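Local atomic coordinates of putative N-acetylmuramoyl-L-alanine amidase,autolysin cwp6 (Peptoclostridium difficile, PDB entry 5J72), a protein that probably acts as a zinc-containing autolysin, cleaving the N-acetylmuramoyl-L-alanine amide bond of peptidoglycan, and is held at the cell wall by CWB2 modules. Residues E270-L274 with S371-S377; N275-K279 with V353-Y358; Y262-G266 with I288-K292; R140-V145 with I184-N188. One frame throughout, in Å; residues are numbered along the deposited sequence. Where two conformers were deposited one is given.

Interaction 1 (E270-L274 with S371-S377); sequences EYDAL and SDIIVDS
Two first torsions set up this meeting: Tyr271 carries CG anti to its carbonyl carbon (chi1 -86°), which sends the ring out toward the loop 371-374, and Ile374 holds CG1 in the same relation (chi1 -66°), with a further bend at chi2 that brings CD1 back over the ring. CD1 therefore lies over one face of the tyrosine, displaced toward the rim at the CZ side, as a CH-pi contact. The modelled carbon separation is too short to be real, so the closeness of this contact is doubtful. Beyond the ring, Tyr271 OH gives a weak hydrogen bond of 2.8 Å to Ser371 O. The same carbonyl also receives Arg346, whose guanidinium makes a cation-pi contact with the tyrosine, so one arginine ties phenol and loop together. The hydroxyl of Ser371 is engaged separately, by His347. One helical turn on, Leu274, modelled in two conformers, brings CD2 of one of them to 3.5 Å from Ser377 CB; Ser377 OG lies a little farther from that methyl, at 3.6 Å. The first turn of helix 270-283 thus packs on the loop leading into helix 375-387 and on Ser377 of that helix, a packing between the second and third CWB2 modules of the cell-wall-binding region.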
loop_
_atom_site.group_PDB
_atom_site.type_symbol
_atom_site.label_atom_id
_atom_site.label_comp_id
_atom_site.label_asym_id
_atom_site.label_seq_id
_atom_site.Cartn_x
_atom_site.Cartn_y
_atom_site.Cartn_z
ATOM N N GLU A 270 9.502 -11.168 -1.354
ATOM C CA GLU A 270 9.873 -9.920 -2.006
ATOM C C GLU A 270 8.747 -8.885 -1.836
ATOM O O GLU A 270 9.029 -7.719 -1.546
ATOM C CB GLU A 270 10.135 -10.171 -3.499
ATOM C CG GLU A 270 11.447 -10.923 -3.722
ATOM C CD GLU A 270 11.734 -11.216 -5.226
ATOM O OE1 GLU A 270 12.787 -11.837 -5.511
ATOM O OE2 GLU A 270 10.931 -10.805 -6.101
ATOM N N TYR A 271 7.460 -9.309 -2.050
ATOM C CA TYR A 271 6.356 -8.362 -1.891
ATOM C C TYR A 271 6.113 -8.086 -0.423
ATOM O O TYR A 271 5.583 -7.039 -0.103
ATOM C CB TYR A 271 5.076 -8.868 -2.562
ATOM C CG TYR A 271 5.100 -8.474 -4.018
ATOM C CD1 TYR A 271 5.627 -9.330 -4.985
ATOM C CD2 TYR A 271 4.616 -7.242 -4.432
ATOM C CE1 TYR A 271 5.658 -8.972 -6.320
ATOM C CE2 TYR A 271 4.658 -6.866 -5.777
ATOM C CZ TYR A 271 5.173 -7.739 -6.715
ATOM O OH TYR A 271 5.213 -7.402 -8.048
ATOM N N ASP A 272 6.500 -8.970 0.483
ATOM C CA ASP A 272 6.375 -8.646 1.909
ATOM C C ASP A 272 7.347 -7.476 2.215
ATOM O O ASP A 272 7.006 -6.500 2.913
ATOM C CB ASP A 272 6.772 -9.883 2.742
ATOM C CG ASP A 272 5.737 -10.977 2.606
ATOM O OD1 ASP A 272 4.515 -10.655 2.620
ATOM O OD2 ASP A 272 6.127 -12.162 2.456
ATOM N N ALA A 273 8.601 -7.595 1.703
ATOM C CA ALA A 273 9.623 -6.554 1.926
ATOM C C ALA A 273 9.103 -5.209 1.278
ATOM O O ALA A 273 9.134 -4.140 1.893
ATOM C CB ALA A 273 10.952 -6.996 1.299
ATOM N N LEU A 274 8.639 -5.279 0.061
ATOM C CA LEU A 274 8.119 -4.091 -0.610
ATOM C C LEU A 274 6.961 -3.484 0.157
ATOM O O LEU A 274 6.921 -2.267 0.364
ATOM C CB LEU A 274 7.541 -4.589 -2.010
ATOM C CG LEU A 274 7.004 -3.506 -2.964
ATOM C CD1 LEU A 274 6.890 -4.075 -4.371
ATOM C CD2 LEU A 274 5.649 -3.012 -2.593
ATOM N N SER A 371 0.879 -3.194 -8.852
ATOM C CA SER A 371 1.438 -4.300 -8.062
ATOM C C SER A 371 2.111 -5.344 -8.915
ATOM O O SER A 371 2.605 -6.324 -8.356
ATOM C CB SER A 371 0.329 -4.991 -7.281
ATOM O OG SER A 371 -0.692 -5.369 -8.192
ATOM N N ASP A 372 2.132 -5.185 -10.241
ATOM C CA ASP A 372 2.789 -6.209 -11.071
ATOM C C ASP A 372 4.281 -6.036 -11.191
ATOM O O ASP A 372 4.938 -6.929 -11.701
ATOM C CB ASP A 372 2.208 -6.271 -12.505
ATOM C CG ASP A 372 2.168 -4.947 -13.238
ATOM O OD1 ASP A 372 2.504 -4.920 -14.438
ATOM O OD2 ASP A 372 1.778 -3.951 -12.638
ATOM N N ILE A 373 4.831 -4.945 -10.742
ATOM C CA ILE A 373 6.276 -4.796 -10.842
ATOM C C ILE A 373 6.791 -4.455 -9.464
ATOM O O ILE A 373 5.988 -4.092 -8.590
ATOM C CB ILE A 373 6.604 -3.703 -11.855
ATOM C CG1 ILE A 373 5.789 -2.444 -11.537
ATOM C CG2 ILE A 373 6.277 -4.207 -13.286
ATOM C CD1 ILE A 373 6.085 -1.365 -12.537
ATOM N N ILE A 374 8.045 -4.596 -9.232
ATOM C CA ILE A 374 8.553 -4.257 -7.909
ATOM C C ILE A 374 9.216 -2.839 -7.918
ATOM O O ILE A 374 9.132 -2.124 -6.941
ATOM C CB ILE A 374 9.672 -5.284 -7.544
ATOM C CG1 ILE A 374 9.057 -6.716 -7.379
ATOM C CG2 ILE A 374 10.395 -4.845 -6.276
ATOM C CD1 ILE A 374 8.110 -6.779 -6.220
ATOM N N VAL A 375 9.866 -2.486 -9.046
ATOM C CA VAL A 375 10.727 -1.296 -9.050
ATOM C C VAL A 375 10.002 0.019 -8.772
ATOM O O VAL A 375 10.610 0.849 -8.118
ATOM C CB VAL A 375 11.467 -1.238 -10.401
ATOM C CG1 VAL A 375 10.459 -1.002 -11.549
ATOM C CG2 VAL A 375 12.538 -0.130 -10.375
ATOM N N ASP A 376 8.747 0.208 -9.219
ATOM C CA ASP A 376 8.116 1.518 -8.990
ATOM C C ASP A 376 7.900 1.731 -7.499
ATOM O O ASP A 376 7.936 2.875 -7.044
ATOM C CB ASP A 376 6.783 1.621 -9.741
ATOM C CG ASP A 376 6.960 1.958 -11.236
ATOM O OD1 ASP A 376 8.126 2.220 -11.670
ATOM O OD2 ASP A 376 5.955 1.944 -11.973
ATOM N N SER A 377 7.614 0.644 -6.736
ATOM C CA SER A 377 7.396 0.832 -5.285
ATOM C C SER A 377 8.749 1.099 -4.624
ATOM O O SER A 377 8.825 1.790 -3.618
ATOM C CB SER A 377 6.761 -0.411 -4.669
ATOM O OG SER A 377 5.419 -0.478 -5.131
#

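Interaction 2 (N275-K279 with V353-Y358); sequences NISSK and VIKTFY
Ile276 and Lys279 face Val353 and Phe357 from two helical segments that run almost side by side, 28° apart in direction with their axes 10.3 Å from each other. The nearest CA pairs are Ile276 with Val353 and Lys279 with Phe357, one turn farther along; Tyr358 then leaves helical geometry and swings its ring back toward the first helix. Ile276 has CG1 anti to the backbone N (chi1 -165°), so CD1 extends across the gap and meets Phe357 CE1 at 3.5 Å, obliquely to the ring, while its other neighbour, Val353 CG1, is at 4.0 Å. That valine methyl also rests on Asn275 O. These helices, 270-283 and 346-357, belong to the second and third CWB2 modules, so their apolar contact lies in the seam between two copies of the same alpha/beta unit. Phe357 also meets Tyr312 edge-to-face on the second module's sheet. Lys279 bends at chi2 (61°) and crosses the phenylalanine at about a right angle, its CG 3.8 Å from Phe357 CB. The ammonium goes on to a salt bridge with Asp283, and two waters that donate to Phe357 O accept weakly from NZ. Deeper in the seam, Ser278 OG and Tyr358 OH share a hydrogen bond of 2.9 Å. A water in the plane of the tyrosine ring is 2.7 Å from Tyr358 OH and 3.0 Å from Ser278 O, bridging the two and giving the buried hydroxyl a second partner.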
loop_
_atom_site.group_PDB
_atom_site.type_symbol
_atom_site.label_atom_id
_atom_site.label_comp_id
_atom_site.label_asym_id
_atom_site.label_seq_id
_atom_site.Cartn_x
_atom_site.Cartn_y
_atom_site.Cartn_z
ATOM N N ASN A 275 6.011 -4.330 0.613
ATOM C CA ASN A 275 4.862 -3.790 1.344
ATOM C C ASN A 275 5.234 -3.052 2.649
ATOM O O ASN A 275 4.506 -2.166 3.012
ATOM C CB ASN A 275 3.865 -4.973 1.712
ATOM C CG ASN A 275 2.935 -5.234 0.513
ATOM O OD1 ASN A 275 2.582 -4.270 -0.191
ATOM N ND2 ASN A 275 2.562 -6.494 0.176
ATOM N N ILE A 276 6.352 -3.435 3.371
ATOM C CA ILE A 276 6.671 -2.737 4.626
ATOM C C ILE A 276 7.726 -1.597 4.403
ATOM O O ILE A 276 8.092 -0.892 5.334
ATOM C CB ILE A 276 7.192 -3.804 5.636
ATOM C CG1 ILE A 276 7.188 -3.226 7.064
ATOM C CG2 ILE A 276 8.638 -4.265 5.224
ATOM C CD1 ILE A 276 5.754 -2.766 7.579
ATOM N N SER A 277 8.168 -1.430 3.155
ATOM C CA SER A 277 9.224 -0.466 2.788
ATOM C C SER A 277 8.913 0.978 3.193
ATOM O O SER A 277 9.777 1.687 3.748
ATOM C CB SER A 277 9.392 -0.479 1.244
ATOM O OG SER A 277 10.405 -1.412 0.984
ATOM N N SER A 278 7.682 1.442 2.938
ATOM C CA SER A 278 7.431 2.841 3.262
ATOM C C SER A 278 7.440 3.025 4.750
ATOM O O SER A 278 7.846 4.094 5.215
ATOM C CB SER A 278 6.103 3.358 2.650
ATOM O OG SER A 278 4.974 2.684 3.211
ATOM N N LYS A 279 7.049 2.016 5.489
ATOM C CA LYS A 279 6.965 2.202 6.927
ATOM C C LYS A 279 8.397 2.098 7.550
ATOM O O LYS A 279 8.786 2.924 8.399
ATOM C CB LYS A 279 6.032 1.109 7.481
ATOM C CG LYS A 279 6.064 1.058 9.020
ATOM C CD LYS A 279 5.596 2.411 9.640
ATOM C CE LYS A 279 5.446 2.259 11.158
ATOM N NZ LYS A 279 5.570 3.552 11.874
ATOM N N VAL A 353 -0.807 -4.170 6.091
ATOM C CA VAL A 353 0.287 -3.275 6.570
ATOM C C VAL A 353 -0.277 -1.853 6.736
ATOM O O VAL A 353 0.036 -1.170 7.698
ATOM C CB VAL A 353 1.436 -3.258 5.530
ATOM C CG1 VAL A 353 2.328 -2.006 5.713
ATOM C CG2 VAL A 353 2.253 -4.559 5.653
ATOM N N ILE A 354 -1.046 -1.385 5.726
ATOM C CA ILE A 354 -1.623 -0.037 5.855
ATOM C C ILE A 354 -2.512 -0.006 7.090
ATOM O O ILE A 354 -2.416 0.911 7.901
ATOM C CB ILE A 354 -2.371 0.301 4.538
ATOM C CG1 ILE A 354 -1.318 0.625 3.498
ATOM C CG2 ILE A 354 -3.293 1.567 4.644
ATOM C CD1 ILE A 354 -1.823 0.632 2.015
ATOM N N LYS A 355 -3.368 -1.030 7.278
ATOM C CA LYS A 355 -4.225 -0.992 8.462
ATOM C C LYS A 355 -3.449 -1.006 9.758
ATOM O O LYS A 355 -3.797 -0.280 10.700
ATOM C CB LYS A 355 -5.205 -2.217 8.372
ATOM C CG LYS A 355 -5.966 -2.489 9.655
ATOM C CD LYS A 355 -6.527 -3.973 9.607
ATOM C CE LYS A 355 -5.392 -4.959 9.813
ATOM N NZ LYS A 355 -5.847 -6.382 9.752
ATOM N N THR A 356 -2.383 -1.785 9.829
ATOM C CA THR A 356 -1.642 -1.894 11.079
ATOM C C THR A 356 -0.666 -0.776 11.359
ATOM O O THR A 356 -0.603 -0.289 12.499
ATOM C CB THR A 356 -0.817 -3.181 10.975
ATOM O OG1 THR A 356 -1.734 -4.276 10.815
ATOM C CG2 THR A 356 0.100 -3.435 12.207
ATOM N N PHE A 357 0.095 -0.376 10.356
ATOM C CA PHE A 357 1.178 0.633 10.551
ATOM C C PHE A 357 0.804 2.042 10.206
ATOM O O PHE A 357 1.608 2.947 10.494
ATOM C CB PHE A 357 2.423 0.186 9.713
ATOM C CG PHE A 357 2.982 -1.124 10.264
ATOM C CD1 PHE A 357 2.869 -2.291 9.559
ATOM C CD2 PHE A 357 3.606 -1.172 11.506
ATOM C CE1 PHE A 357 3.367 -3.493 10.056
ATOM C CE2 PHE A 357 4.106 -2.381 12.013
ATOM C CZ PHE A 357 3.984 -3.521 11.282
ATOM N N TYR A 358 -0.373 2.289 9.595
ATOM C CA TYR A 358 -0.843 3.643 9.288
ATOM C C TYR A 358 -2.330 3.685 9.858
ATOM O O TYR A 358 -3.287 3.828 9.094
ATOM C CB TYR A 358 -0.879 3.901 7.749
ATOM C CG TYR A 358 0.528 3.917 7.185
ATOM C CD1 TYR A 358 1.245 5.111 7.081
ATOM C CD2 TYR A 358 1.174 2.728 6.826
ATOM C CE1 TYR A 358 2.566 5.118 6.629
ATOM C CE2 TYR A 358 2.495 2.729 6.374
ATOM C CZ TYR A 358 3.178 3.926 6.267
ATOM O OH TYR A 358 4.442 3.914 5.731
HETATM O O HOH W 1 5.746 6.216 5.380
HETATM O O HOH W 2 3.071 5.175 10.336
HETATM O O HOH W 3 2.526 3.113 13.194
#

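Interaction 3 (Y262-G266 with I288-K292); sequences YIANG and ILANK
Ile263 and Ile288 pair on one side of two parallel strands, Ala264 and Leu289 on the other, and the surfaces they make are uneven. Where Ala264 offers just a methyl, Leu289 supplies the bulk: with CG anti to its carbonyl carbon (chi1 -61°), it brings CD2 to 4.0 Å from Ala264 CB. Gly266, with no side chain, lets the same leucine lie close, CB to Gly266 CA at 3.8 Å, so the leucine runs along a shallow trough floored by alanine and glycine. On the opposite side the large Ile263 has the bulky Ile288 as its bridge partner, but its CG2 settles 3.9 Å from the small Ala290 CB. Between these layers the backbones are laced by four hydrogen bonds: Ile288 N to Tyr262 O, Ala264 N to Ile288 O, Ala290 N to Ala264 O at 2.8 Å, and Gly266 N to Ala290 O at 2.9 Å. The last two lie in the plane of their carbonyls, and the last carries the ladder into the loop after the first strand. Beside it, a water gives one proton to Asn265 OD1 and another to Ala290 O, bridging the two residues where their side chains diverge. Asn265 OD1 also accepts a hydrogen bond from Ala268 N. This is the parallel pair of a right-handed beta-alpha-beta crossover in the second CWB2 module: helix 270-283 packs over Tyr262 and Ala264, helix 322-329 covers Ile263 and Ala290 from the other side, and strand 308-314 continues the sheet beyond strand 260-265.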
loop_
_atom_site.group_PDB
_atom_site.type_symbol
_atom_site.label_atom_id
_atom_site.label_comp_id
_atom_site.label_asym_id
_atom_site.label_seq_id
_atom_site.Cartn_x
_atom_site.Cartn_y
_atom_site.Cartn_z
ATOM N N TYR A 262 12.114 -4.996 10.727
ATOM C CA TYR A 262 10.969 -5.506 10.029
ATOM C C TYR A 262 11.545 -6.649 9.247
ATOM O O TYR A 262 12.354 -6.435 8.369
ATOM C CB TYR A 262 10.391 -4.438 9.059
ATOM C CG TYR A 262 9.774 -3.274 9.822
ATOM C CD1 TYR A 262 8.468 -3.340 10.296
ATOM C CD2 TYR A 262 10.495 -2.119 10.069
ATOM C CE1 TYR A 262 7.887 -2.284 10.973
ATOM C CE2 TYR A 262 9.931 -1.049 10.781
ATOM C CZ TYR A 262 8.620 -1.144 11.225
ATOM O OH TYR A 262 8.031 -0.148 11.946
ATOM N N ILE A 263 11.104 -7.903 9.540
ATOM C CA ILE A 263 11.674 -9.070 8.856
ATOM C C ILE A 263 10.796 -9.551 7.709
ATOM O O ILE A 263 9.545 -9.595 7.834
ATOM C CB ILE A 263 11.798 -10.194 9.922
ATOM C CG1 ILE A 263 12.821 -9.775 10.990
ATOM C CG2 ILE A 263 12.220 -11.485 9.249
ATOM C CD1 ILE A 263 12.746 -10.673 12.263
ATOM N N ALA A 264 11.404 -9.915 6.610
ATOM C CA ALA A 264 10.672 -10.525 5.487
ATOM C C ALA A 264 11.548 -11.693 4.978
ATOM O O ALA A 264 12.777 -11.709 5.217
ATOM C CB ALA A 264 10.452 -9.529 4.328
ATOM N N ASN A 265 10.913 -12.659 4.282
ATOM C CA ASN A 265 11.662 -13.791 3.716
ATOM C C ASN A 265 12.400 -13.247 2.476
ATOM O O ASN A 265 11.767 -12.728 1.599
ATOM C CB ASN A 265 10.691 -14.927 3.379
ATOM C CG ASN A 265 11.441 -16.153 2.934
ATOM O OD1 ASN A 265 12.223 -16.068 1.975
ATOM N ND2 ASN A 265 11.259 -17.311 3.586
ATOM N N GLY A 266 13.746 -13.340 2.459
ATOM C CA GLY A 266 14.551 -12.771 1.381
ATOM C C GLY A 266 14.151 -13.189 -0.002
ATOM O O GLY A 266 13.995 -12.355 -0.889
ATOM N N ILE A 288 15.097 -6.593 7.537
ATOM C CA ILE A 288 16.090 -7.652 7.662
ATOM C C ILE A 288 15.540 -8.808 6.896
ATOM O O ILE A 288 14.411 -9.254 7.144
ATOM C CB ILE A 288 16.269 -7.988 9.153
ATOM C CG1 ILE A 288 16.983 -6.821 9.915
ATOM C CG2 ILE A 288 17.074 -9.324 9.276
ATOM C CD1 ILE A 288 18.482 -6.602 9.506
ATOM N N LEU A 289 16.294 -9.297 5.929
ATOM C CA LEU A 289 15.818 -10.420 5.161
ATOM C C LEU A 289 16.269 -11.776 5.797
ATOM O O LEU A 289 17.421 -11.940 6.191
ATOM C CB LEU A 289 16.303 -10.307 3.712
ATOM C CG LEU A 289 15.776 -9.046 3.017
ATOM C CD1 LEU A 289 16.273 -9.049 1.519
ATOM C CD2 LEU A 289 14.199 -9.049 3.043
ATOM N N ALA A 290 15.366 -12.721 5.841
ATOM C CA ALA A 290 15.624 -13.997 6.517
ATOM C C ALA A 290 15.222 -15.204 5.687
ATOM O O ALA A 290 14.682 -15.114 4.575
ATOM C CB ALA A 290 14.808 -14.018 7.806
ATOM N N ASN A 291 15.553 -16.401 6.266
ATOM C CA ASN A 291 15.115 -17.672 5.717
ATOM C C ASN A 291 13.803 -17.991 6.443
ATOM O O ASN A 291 13.451 -17.316 7.410
ATOM C CB ASN A 291 16.184 -18.790 6.008
ATOM C CG ASN A 291 17.434 -18.510 5.228
ATOM O OD1 ASN A 291 17.386 -18.562 4.019
ATOM N ND2 ASN A 291 18.537 -18.093 5.822
ATOM N N LYS A 292 13.100 -19.024 6.033
ATOM C CA LYS A 292 11.848 -19.371 6.682
ATOM C C LYS A 292 11.965 -19.616 8.179
ATOM O O LYS A 292 11.110 -19.146 8.930
ATOM C CB LYS A 292 11.272 -20.609 6.022
ATOM C CG LYS A 292 9.963 -21.027 6.665
ATOM C CD LYS A 292 9.203 -21.963 5.735
ATOM C CE LYS A 292 8.300 -22.878 6.488
ATOM N NZ LYS A 292 8.012 -24.107 5.698
HETATM O O HOH W 4 15.209 -16.272 1.768
#

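Interaction 4 (R140-V145 with I184-N188); sequences RFETAV and ILLAN
Phe141 and Leu186 carry the packing of helix 140-151 on strand 184-187, the edge strand of the four-stranded parallel sheet in the first CWB2 module. Helix and strand segments run nearly antiparallel, with 157° between their directions and axes 7.4 Å apart. Phe141 has CG anti to its carbonyl carbon (chi1 -64°), which lays the ring along the end of the strand: CD1 touches Leu186 CB at 3.5 Å, and the carbonyl oxygens of Leu186 and Ala187 both approach the ring edge in its plane. CZ then meets Asn188 OD1 at 3.5 Å, with the amide plane turned 59° from the ring. Leu186 points its CB at the helix and sends CD1 against Arg140, 3.6 Å from the backbone O; the two side chains cross at about a right angle, with Leu186 CD1 also near Arg140 CG. One turn along, Ala144 is small enough to let the strand come close; its CB is 3.8 Å from Ile184 O, and Leu185 CD2 lies against Ala144 O and Val145. Second-shell bonds hold these groups in place. Asn188 ND2 is bound to Asp191, Arg140 NH1 to Gly164 O, and Leu186 O to Thr196 of the next helix, while Val375 of helix 375-387 presses on Leu186 and Arg140 from the third module. No direct hydrogen bond joins helix and strand. Two waters bridge them instead: one donates to Phe141 O and accepts from Leu186 N, and the other donates to both Ala144 O, at 2.8 Å, and Ile184 O, at 2.7 Å.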
loop_
_atom_site.group_PDB
_atom_site.type_symbol
_atom_site.label_atom_id
_atom_site.label_comp_id
_atom_site.label_asym_id
_atom_site.label_seq_id
_atom_site.Cartn_x
_atom_site.Cartn_y
_atom_site.Cartn_z
ATOM N N ARG A 140 10.568 2.798 -16.169
ATOM C CA ARG A 140 10.881 2.852 -14.773
ATOM C C ARG A 140 12.015 3.911 -14.517
ATOM O O ARG A 140 11.997 4.554 -13.464
ATOM C CB ARG A 140 11.348 1.474 -14.310
ATOM C CG ARG A 140 12.562 0.947 -15.083
ATOM C CD ARG A 140 12.809 -0.593 -14.793
ATOM N NE ARG A 140 11.603 -1.340 -15.183
ATOM C CZ ARG A 140 11.272 -2.556 -14.762
ATOM N NH1 ARG A 140 12.083 -3.238 -13.964
ATOM N NH2 ARG A 140 10.106 -3.080 -15.104
ATOM N N PHE A 141 12.974 4.049 -15.437
ATOM C CA PHE A 141 14.080 5.021 -15.258
ATOM C C PHE A 141 13.521 6.442 -15.222
ATOM O O PHE A 141 13.922 7.196 -14.355
ATOM C CB PHE A 141 15.105 4.921 -16.418
ATOM C CG PHE A 141 15.773 3.591 -16.415
ATOM C CD1 PHE A 141 16.900 3.364 -15.641
ATOM C CD2 PHE A 141 15.241 2.523 -17.148
ATOM C CE1 PHE A 141 17.493 2.095 -15.582
ATOM C CE2 PHE A 141 15.837 1.257 -17.090
ATOM C CZ PHE A 141 16.956 1.050 -16.306
ATOM N N GLU A 142 12.605 6.811 -16.183
ATOM C CA GLU A 142 12.065 8.161 -16.174
ATOM C C GLU A 142 11.122 8.346 -15.029
ATOM O O GLU A 142 11.002 9.472 -14.536
ATOM C CB GLU A 142 11.316 8.527 -17.474
ATOM C CG GLU A 142 12.215 8.598 -18.696
ATOM C CD GLU A 142 12.509 7.229 -19.286
ATOM O OE1 GLU A 142 11.784 6.254 -18.996
ATOM O OE2 GLU A 142 13.487 7.123 -20.034
ATOM N N THR A 143 10.418 7.280 -14.602
ATOM C CA THR A 143 9.528 7.444 -13.459
ATOM C C THR A 143 10.390 7.761 -12.192
ATOM O O THR A 143 9.975 8.632 -11.418
ATOM C CB THR A 143 8.674 6.173 -13.246
ATOM O OG1 THR A 143 7.677 6.207 -14.238
ATOM C CG2 THR A 143 7.949 6.143 -11.866
ATOM N N ALA A 144 11.542 7.080 -12.010
ATOM C CA ALA A 144 12.387 7.367 -10.840
ATOM C C ALA A 144 12.846 8.866 -10.896
ATOM O O ALA A 144 12.930 9.541 -9.863
ATOM C CB ALA A 144 13.592 6.452 -10.813
ATOM N N VAL A 145 13.087 9.379 -12.086
ATOM C CA VAL A 145 13.489 10.794 -12.199
ATOM C C VAL A 145 12.350 11.706 -11.787
ATOM O O VAL A 145 12.584 12.731 -11.119
ATOM C CB VAL A 145 13.956 11.077 -13.657
ATOM C CG1 VAL A 145 14.146 12.613 -13.888
ATOM C CG2 VAL A 145 15.311 10.352 -13.907
ATOM N N ILE A 184 16.239 7.309 -4.927
ATOM C CA ILE A 184 16.845 6.144 -5.523
ATOM C C ILE A 184 16.671 6.348 -7.050
ATOM O O ILE A 184 15.550 6.574 -7.542
ATOM C CB ILE A 184 16.111 4.872 -5.093
ATOM C CG1 ILE A 184 16.439 4.571 -3.616
ATOM C CG2 ILE A 184 16.466 3.729 -6.111
ATOM C CD1 ILE A 184 15.565 3.446 -2.935
ATOM N N LEU A 185 17.773 6.309 -7.792
ATOM C CA LEU A 185 17.663 6.367 -9.253
ATOM C C LEU A 185 18.136 4.970 -9.781
ATOM O O LEU A 185 18.744 4.210 -9.039
ATOM C CB LEU A 185 18.575 7.456 -9.921
ATOM C CG LEU A 185 18.145 8.883 -9.543
ATOM C CD1 LEU A 185 19.138 9.905 -10.172
ATOM C CD2 LEU A 185 16.661 9.181 -9.950
ATOM N N LEU A 186 17.906 4.710 -11.046
ATOM C CA LEU A 186 18.196 3.373 -11.555
ATOM C C LEU A 186 19.284 3.286 -12.617
ATOM O O LEU A 186 19.395 4.157 -13.484
ATOM C CB LEU A 186 16.874 2.839 -12.188
ATOM C CG LEU A 186 15.680 2.854 -11.224
ATOM C CD1 LEU A 186 14.428 2.424 -11.948
ATOM C CD2 LEU A 186 15.965 1.988 -10.011
ATOM N N ALA A 187 20.048 2.186 -12.546
ATOM C CA ALA A 187 21.136 1.897 -13.476
ATOM C C ALA A 187 20.894 0.520 -14.159
ATOM O O ALA A 187 20.006 -0.236 -13.748
ATOM C CB ALA A 187 22.418 1.773 -12.695
ATOM N N ASN A 188 21.692 0.252 -15.206
ATOM C CA ASN A 188 21.750 -1.044 -15.855
ATOM C C ASN A 188 23.031 -1.627 -15.302
ATOM O O ASN A 188 23.789 -0.920 -14.618
ATOM C CB ASN A 188 21.794 -0.900 -17.355
ATOM C CG ASN A 188 20.432 -0.530 -17.867
ATOM O OD1 ASN A 188 19.445 -1.177 -17.490
ATOM N ND2 ASN A 188 20.261 0.457 -18.715
HETATM O O HOH W 5 16.521 6.586 -13.038
HETATM O O HOH W 6 13.778 8.648 -7.349
#

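In the fold
Along the chain interaction 4 comes first and closes within the first CWB2 module; interaction 3 lies within the second, and interactions 1 and 2 join the second to the third. Helix 270-283 serves both of these, its first turn in interaction 1 and the next in interaction 2, with centres about 13 Å apart, and it links the two strands of interaction 3. Ile276 and Phe357 of interaction 2 touch Tyr262 of interaction 3, while interaction 1 also touches interaction 4, where Asp376 of segment 371-377 packs on Thr143. The centres of interactions 3 and 4 lie about 26 Å apart without contact. Three similar alpha/beta modules are thus packed into one cell-wall-binding unit.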